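Long-range contact in ditrans,polycis-undecaprenyl-diphosphate synthase ((2E,6E)-farnesyl-diphosphate specific) (Acinetobacter baumannii, PDB 6ACS), which probably condenses isopentenyl diphosphate stepwise with farnesyl diphosphate to make undecaprenyl diphosphate, the lipid carrier precursor for bacterial cell-wall polysaccharides: residues L77-I89 / L108-Q122. Sequence-based numbering, arbitrary orientation. Where two conformers were deposited one is given.
Sequences LMKLLEETIHEQI and LPSHLVALMEDAEQQ
Leu112 is the knob of this helix pair, set among Met78, Leu81, Glu82 and Ile85. Its CD2 lies 3.5 Å from Met78 SD; the methionine chain, bent at chi2 and chi3, also brings that sulfur against CD of Pro109, the N-cap residue of helix 110-123. Leu81 crosses Leu112 at about a right angle, CD2 to CD2 at 3.8 Å. Farther along, Ile85 and Leu115 slide past each other in opposite directions, and Ile85 CG2 rests on Ala119 CB at 3.8 Å. Ile89 closes the row, its CD1 on Ala119 and its CG2 beside Gln122.

Leu115 leans on segment 77-89 with CG anti to its backbone N (chi1 180°), which brings CD2 to 3.4 Å from the backbone O of Glu82. The same methyl lies over one face of His86 in a CH-pi contact, 4.0 Å from the ring centroid and offset toward the rim.

The polar contacts include no hydrogen bond across the pair. Glu82, extended beyond CG, lays OE2 in plane at the edge of the His111 ring, 3.9 Å from CD2, with carboxylate and ring planes 71° apart. Within 77-89, Lys79 NZ makes a long salt bridge (3.9 Å) to Glu82 OE1.

Beneath the pair, Ile85, Met116 and Ala119 reach strand 97-102, while Leu81 and Met116 touch Val135. The axes of segments 77-89 and 110-122 run nearly parallel, 22° apart; they belong to helices 71-95 and 110-123, with strand 97-102 between them in sequence. This is side-by-side helix packing over the edge of the parallel sheet in the alpha/beta fold of cis-prenyltransferases.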
loop_
_atom_site.group_PDB
_atom_site.type_symbol
_atom_site.label_atom_id
_atom_site.label_comp_id
_atom_site.label_asym_id
_atom_site.label_seq_id
_atom_site.Cartn_x
_atom_site.Cartn_y
_atom_site.Cartn_z
ATOM N N LEU B 77 -24.083 15.786 1.186
ATOM C CA LEU B 77 -23.407 14.508 1.390
ATOM C C LEU B 77 -23.403 14.120 2.862
ATOM O O LEU B 77 -23.626 12.952 3.204
ATOM C CB LEU B 77 -21.979 14.578 0.850
ATOM C CG LEU B 77 -21.848 14.631 -0.667
ATOM C CD1 LEU B 77 -20.434 15.016 -1.067
ATOM C CD2 LEU B 77 -22.233 13.273 -1.263
ATOM N N MET B 78 -23.186 15.094 3.749
ATOM C CA MET B 78 -23.203 14.817 5.181
ATOM C C MET B 78 -24.583 14.375 5.639
ATOM O O MET B 78 -24.716 13.433 6.428
ATOM C CB MET B 78 -22.784 16.066 5.958
ATOM C CG MET B 78 -21.357 16.507 5.742
ATOM S SD MET B 78 -20.164 15.481 6.600
ATOM C CE MET B 78 -19.790 14.212 5.388
ATOM N N LYS B 79 -25.625 15.055 5.163
ATOM C CA LYS B 79 -26.984 14.657 5.521
ATOM C C LYS B 79 -27.295 13.259 5.002
ATOM O O LYS B 79 -27.949 12.459 5.686
ATOM C CB LYS B 79 -27.986 15.676 4.975
ATOM C CG LYS B 79 -29.414 15.376 5.376
ATOM C CD LYS B 79 -29.536 15.351 6.897
ATOM C CE LYS B 79 -30.693 14.474 7.358
ATOM N NZ LYS B 79 -30.881 14.540 8.838
ATOM N N LEU B 80 -26.832 12.945 3.792
ATOM C CA LEU B 80 -27.070 11.616 3.247
ATOM C C LEU B 80 -26.384 10.562 4.101
ATOM O O LEU B 80 -26.966 9.513 4.397
ATOM C CB LEU B 80 -26.582 11.553 1.802
ATOM C CG LEU B 80 -27.010 10.343 0.983
ATOM C CD1 LEU B 80 -28.528 10.189 1.001
ATOM C CD2 LEU B 80 -26.499 10.504 -0.443
ATOM N N LEU B 81 -25.148 10.837 4.515
ATOM C CA LEU B 81 -24.431 9.917 5.391
ATOM C C LEU B 81 -25.173 9.718 6.706
ATOM O O LEU B 81 -25.334 8.583 7.172
ATOM C CB LEU B 81 -23.015 10.446 5.641
ATOM C CG LEU B 81 -22.129 9.656 6.596
ATOM C CD1 LEU B 81 -21.910 8.249 6.057
ATOM C CD2 LEU B 81 -20.792 10.376 6.780
ATOM N N GLU B 82 -25.655 10.807 7.307
ATOM C CA GLU B 82 -26.386 10.692 8.571
ATOM C C GLU B 82 -27.644 9.843 8.408
ATOM O O GLU B 82 -27.932 8.956 9.229
ATOM C CB GLU B 82 -26.741 12.080 9.103
ATOM C CG GLU B 82 -25.543 12.919 9.507
ATOM C CD GLU B 82 -25.912 14.363 9.802
ATOM O OE1 GLU B 82 -27.050 14.763 9.484
ATOM O OE2 GLU B 82 -25.065 15.096 10.355
ATOM N N GLU B 83 -28.416 10.107 7.351
ATOM C CA GLU B 83 -29.636 9.340 7.122
ATOM C C GLU B 83 -29.317 7.875 6.862
ATOM O O GLU B 83 -30.065 6.981 7.278
ATOM C CB GLU B 83 -30.416 9.935 5.950
ATOM C CG GLU B 83 -31.906 9.686 6.017
ATOM C CD GLU B 83 -32.685 10.963 6.245
ATOM O OE1 GLU B 83 -32.245 12.026 5.751
ATOM O OE2 GLU B 83 -33.734 10.906 6.924
ATOM N N THR B 84 -28.206 7.608 6.175
ATOM C CA THR B 84 -27.831 6.229 5.885
ATOM C C THR B 84 -27.404 5.489 7.150
ATOM O O THR B 84 -27.744 4.312 7.333
ATOM C CB THR B 84 -26.730 6.218 4.826
ATOM O OG1 THR B 84 -27.187 6.939 3.666
ATOM C CG2 THR B 84 -26.366 4.789 4.440
ATOM N N ILE B 85 -26.655 6.154 8.032
ATOM C CA ILE B 85 -26.311 5.536 9.312
ATOM C C ILE B 85 -27.584 5.188 10.079
ATOM O O ILE B 85 -27.723 4.081 10.634
ATOM C CB ILE B 85 -25.390 6.464 10.128
ATOM C CG1 ILE B 85 -24.054 6.667 9.402
ATOM C CG2 ILE B 85 -25.167 5.902 11.521
ATOM C CD1 ILE B 85 -23.185 7.716 10.032
ATOM N N HIS B 86 -28.529 6.138 10.126
ATOM C CA HIS B 86 -29.807 5.884 10.790
ATOM C C HIS B 86 -30.497 4.664 10.198
ATOM O O HIS B 86 -30.972 3.788 10.929
ATOM C CB HIS B 86 -30.729 7.099 10.667
ATOM C CG HIS B 86 -30.429 8.199 11.638
ATOM N ND1 HIS B 86 -30.363 7.995 12.999
ATOM C CD2 HIS B 86 -30.207 9.521 11.445
ATOM C CE1 HIS B 86 -30.095 9.141 13.603
ATOM N NE2 HIS B 86 -29.997 10.084 12.682
ATOM N N GLU B 87 -30.532 4.580 8.865
ATOM C CA GLU B 87 -31.217 3.480 8.190
ATOM C C GLU B 87 -30.521 2.144 8.425
ATOM O O GLU B 87 -31.179 1.097 8.442
ATOM C CB GLU B 87 -31.306 3.788 6.690
ATOM C CG GLU B 87 -31.951 2.713 5.826
ATOM C CD GLU B 87 -32.098 3.141 4.368
ATOM O OE1 GLU B 87 -31.810 4.318 4.059
ATOM O OE2 GLU B 87 -32.496 2.301 3.530
ATOM N N GLN B 88 -29.205 2.157 8.622
ATOM C CA GLN B 88 -28.454 0.912 8.742
ATOM C C GLN B 88 -28.421 0.336 10.154
ATOM O O GLN B 88 -28.245 -0.881 10.301
ATOM C CB GLN B 88 -27.023 1.111 8.231
ATOM C CG GLN B 88 -26.936 1.255 6.715
ATOM C CD GLN B 88 -27.333 -0.021 5.984
ATOM O OE1 GLN B 88 -27.105 -1.127 6.475
ATOM N NE2 GLN B 88 -27.940 0.129 4.812
ATOM N N ILE B 89 -28.552 1.165 11.197
ATOM C CA ILE B 89 -28.469 0.636 12.568
ATOM C C ILE B 89 -29.348 -0.603 12.785
ATOM O O ILE B 89 -28.841 -1.610 13.310
ATOM C CB ILE B 89 -28.739 1.755 13.586
ATOM C CG1 ILE B 89 -27.553 2.724 13.617
ATOM C CG2 ILE B 89 -29.006 1.169 14.963
ATOM C CD1 ILE B 89 -27.816 4.005 14.370
ATOM N N LEU B 108 -15.678 17.370 11.204
ATOM C CA LEU B 108 -17.021 16.933 10.859
ATOM C C LEU B 108 -18.063 17.697 11.672
ATOM O O LEU B 108 -17.782 18.139 12.792
ATOM C CB LEU B 108 -17.182 15.445 11.123
ATOM C CG LEU B 108 -16.314 14.499 10.311
ATOM C CD1 LEU B 108 -16.661 13.068 10.692
ATOM C CD2 LEU B 108 -16.558 14.745 8.830
ATOM N N PRO B 109 -19.281 17.848 11.148
ATOM C CA PRO B 109 -20.342 18.464 11.954
ATOM C C PRO B 109 -20.539 17.680 13.243
ATOM O O PRO B 109 -20.472 16.448 13.260
ATOM C CB PRO B 109 -21.581 18.376 11.051
ATOM C CG PRO B 109 -21.057 18.150 9.665
ATOM C CD PRO B 109 -19.764 17.404 9.826
ATOM N N SER B 110 -20.793 18.412 14.329
ATOM C CA SER B 110 -20.913 17.774 15.636
ATOM C C SER B 110 -22.046 16.755 15.667
ATOM O O SER B 110 -21.941 15.737 16.362
ATOM C CB SER B 110 -21.094 18.833 16.725
ATOM O OG SER B 110 -22.182 19.688 16.430
ATOM N N HIS B 111 -23.131 17.004 14.927
ATOM C CA HIS B 111 -24.246 16.061 14.919
ATOM C C HIS B 111 -23.845 14.742 14.261
ATOM O O HIS B 111 -24.254 13.664 14.711
ATOM C CB HIS B 111 -25.447 16.673 14.204
ATOM C CG HIS B 111 -26.704 15.876 14.352
ATOM N ND1 HIS B 111 -27.446 15.871 15.515
ATOM C CD2 HIS B 111 -27.344 15.044 13.495
ATOM C CE1 HIS B 111 -28.495 15.083 15.364
ATOM N NE2 HIS B 111 -28.454 14.566 14.148
ATOM N N LEU B 112 -23.041 14.812 13.197
ATOM C CA LEU B 112 -22.539 13.595 12.566
ATOM C C LEU B 112 -21.593 12.844 13.491
ATOM O O LEU B 112 -21.623 11.610 13.546
ATOM C CB LEU B 112 -21.829 13.926 11.254
ATOM C CG LEU B 112 -21.132 12.748 10.551
ATOM C CD1 LEU B 112 -22.088 11.599 10.247
ATOM C CD2 LEU B 112 -20.426 13.209 9.293
ATOM N N VAL B 113 -20.728 13.568 14.207
ATOM C CA VAL B 113 -19.819 12.918 15.147
ATOM C C VAL B 113 -20.606 12.195 16.231
ATOM O O VAL B 113 -20.314 11.040 16.574
ATOM C CB VAL B 113 -18.842 13.941 15.750
ATOM C CG1 VAL B 113 -17.943 13.256 16.769
ATOM C CG2 VAL B 113 -18.028 14.603 14.649
ATOM N N ALA B 114 -21.619 12.866 16.785
ATOM C CA ALA B 114 -22.447 12.242 17.812
ATOM C C ALA B 114 -23.165 11.015 17.263
ATOM O O ALA B 114 -23.274 9.992 17.951
ATOM C CB ALA B 114 -23.449 13.259 18.366
ATOM N N LEU B 115 -23.646 11.094 16.018
ATOM C CA LEU B 115 -24.320 9.950 15.423
ATOM C C LEU B 115 -23.360 8.784 15.216
ATOM O O LEU B 115 -23.731 7.628 15.443
ATOM C CB LEU B 115 -24.962 10.366 14.103
ATOM C CG LEU B 115 -25.719 9.287 13.330
ATOM C CD1 LEU B 115 -26.764 8.607 14.214
ATOM C CD2 LEU B 115 -26.366 9.898 12.106
ATOM N N MET B 116 -22.126 9.067 14.787
ATOM C CA MET B 116 -21.112 8.020 14.660
ATOM C C MET B 116 -20.826 7.360 16.004
ATOM O O MET B 116 -20.730 6.129 16.100
ATOM C CB MET B 116 -19.822 8.598 14.082
ATOM C CG MET B 116 -19.917 9.077 12.652
ATOM S SD MET B 116 -18.351 9.827 12.169
ATOM C CE MET B 116 -18.537 9.882 10.388
ATOM N N GLU B 117 -20.643 8.171 17.051
ATOM C CA GLU B 117 -20.391 7.605 18.375
ATOM C C GLU B 117 -21.560 6.741 18.837
ATOM O O GLU B 117 -21.364 5.640 19.378
ATOM C CB GLU B 117 -20.112 8.730 19.368
ATOM C CG GLU B 117 -18.842 9.472 19.035
ATOM C CD GLU B 117 -18.705 10.780 19.785
ATOM O OE1 GLU B 117 -19.718 11.284 20.321
ATOM O OE2 GLU B 117 -17.582 11.315 19.824
ATOM N N ASP B 118 -22.785 7.218 18.610
ATOM C CA ASP B 118 -23.975 6.471 18.996
ATOM C C ASP B 118 -24.080 5.159 18.229
ATOM O O ASP B 118 -24.424 4.124 18.807
ATOM C CB ASP B 118 -25.221 7.330 18.769
ATOM C CG ASP B 118 -25.256 8.568 19.654
ATOM O OD1 ASP B 118 -24.505 8.621 20.652
ATOM O OD2 ASP B 118 -26.044 9.490 19.348
ATOM N N ALA B 119 -23.792 5.178 16.923
ATOM C CA ALA B 119 -23.861 3.951 16.135
ATOM C C ALA B 119 -22.827 2.938 16.603
ATOM O O ALA B 119 -23.120 1.732 16.715
ATOM C CB ALA B 119 -23.669 4.265 14.647
ATOM N N GLU B 120 -21.604 3.402 16.876
ATOM C CA GLU B 120 -20.579 2.479 17.350
ATOM C C GLU B 120 -20.974 1.855 18.681
ATOM O O GLU B 120 -20.864 0.634 18.852
ATOM C CB GLU B 120 -19.228 3.183 17.461
ATOM C CG GLU B 120 -18.611 3.538 16.117
ATOM C CD GLU B 120 -17.280 4.263 16.253
ATOM O OE1 GLU B 120 -17.063 4.891 17.309
ATOM O OE2 GLU B 120 -16.455 4.203 15.314
ATOM N N GLN B 121 -21.476 2.666 19.622
ATOM C CA GLN B 121 -21.855 2.126 20.927
ATOM C C GLN B 121 -23.071 1.213 20.831
ATOM O O GLN B 121 -23.140 0.191 21.522
ATOM C CB GLN B 121 -22.125 3.254 21.923
ATOM C CG GLN B 121 -20.901 4.074 22.299
ATOM C CD GLN B 121 -21.266 5.377 22.996
ATOM O OE1 GLN B 121 -22.438 5.630 23.294
ATOM N NE2 GLN B 121 -20.259 6.200 23.277
ATOM N N GLN B 122 -24.034 1.551 19.970
ATOM C CA GLN B 122 -25.233 0.733 19.851
ATOM C C GLN B 122 -24.928 -0.620 19.231
ATOM O O GLN B 122 -25.649 -1.587 19.493
ATOM C CB GLN B 122 -26.288 1.452 19.007
ATOM C CG GLN B 122 -27.013 2.596 19.691
ATOM C CD GLN B 122 -28.241 3.026 18.915
ATOM O OE1 GLN B 122 -29.089 2.202 18.573
ATOM N NE2 GLN B 122 -28.344 4.319 18.633
#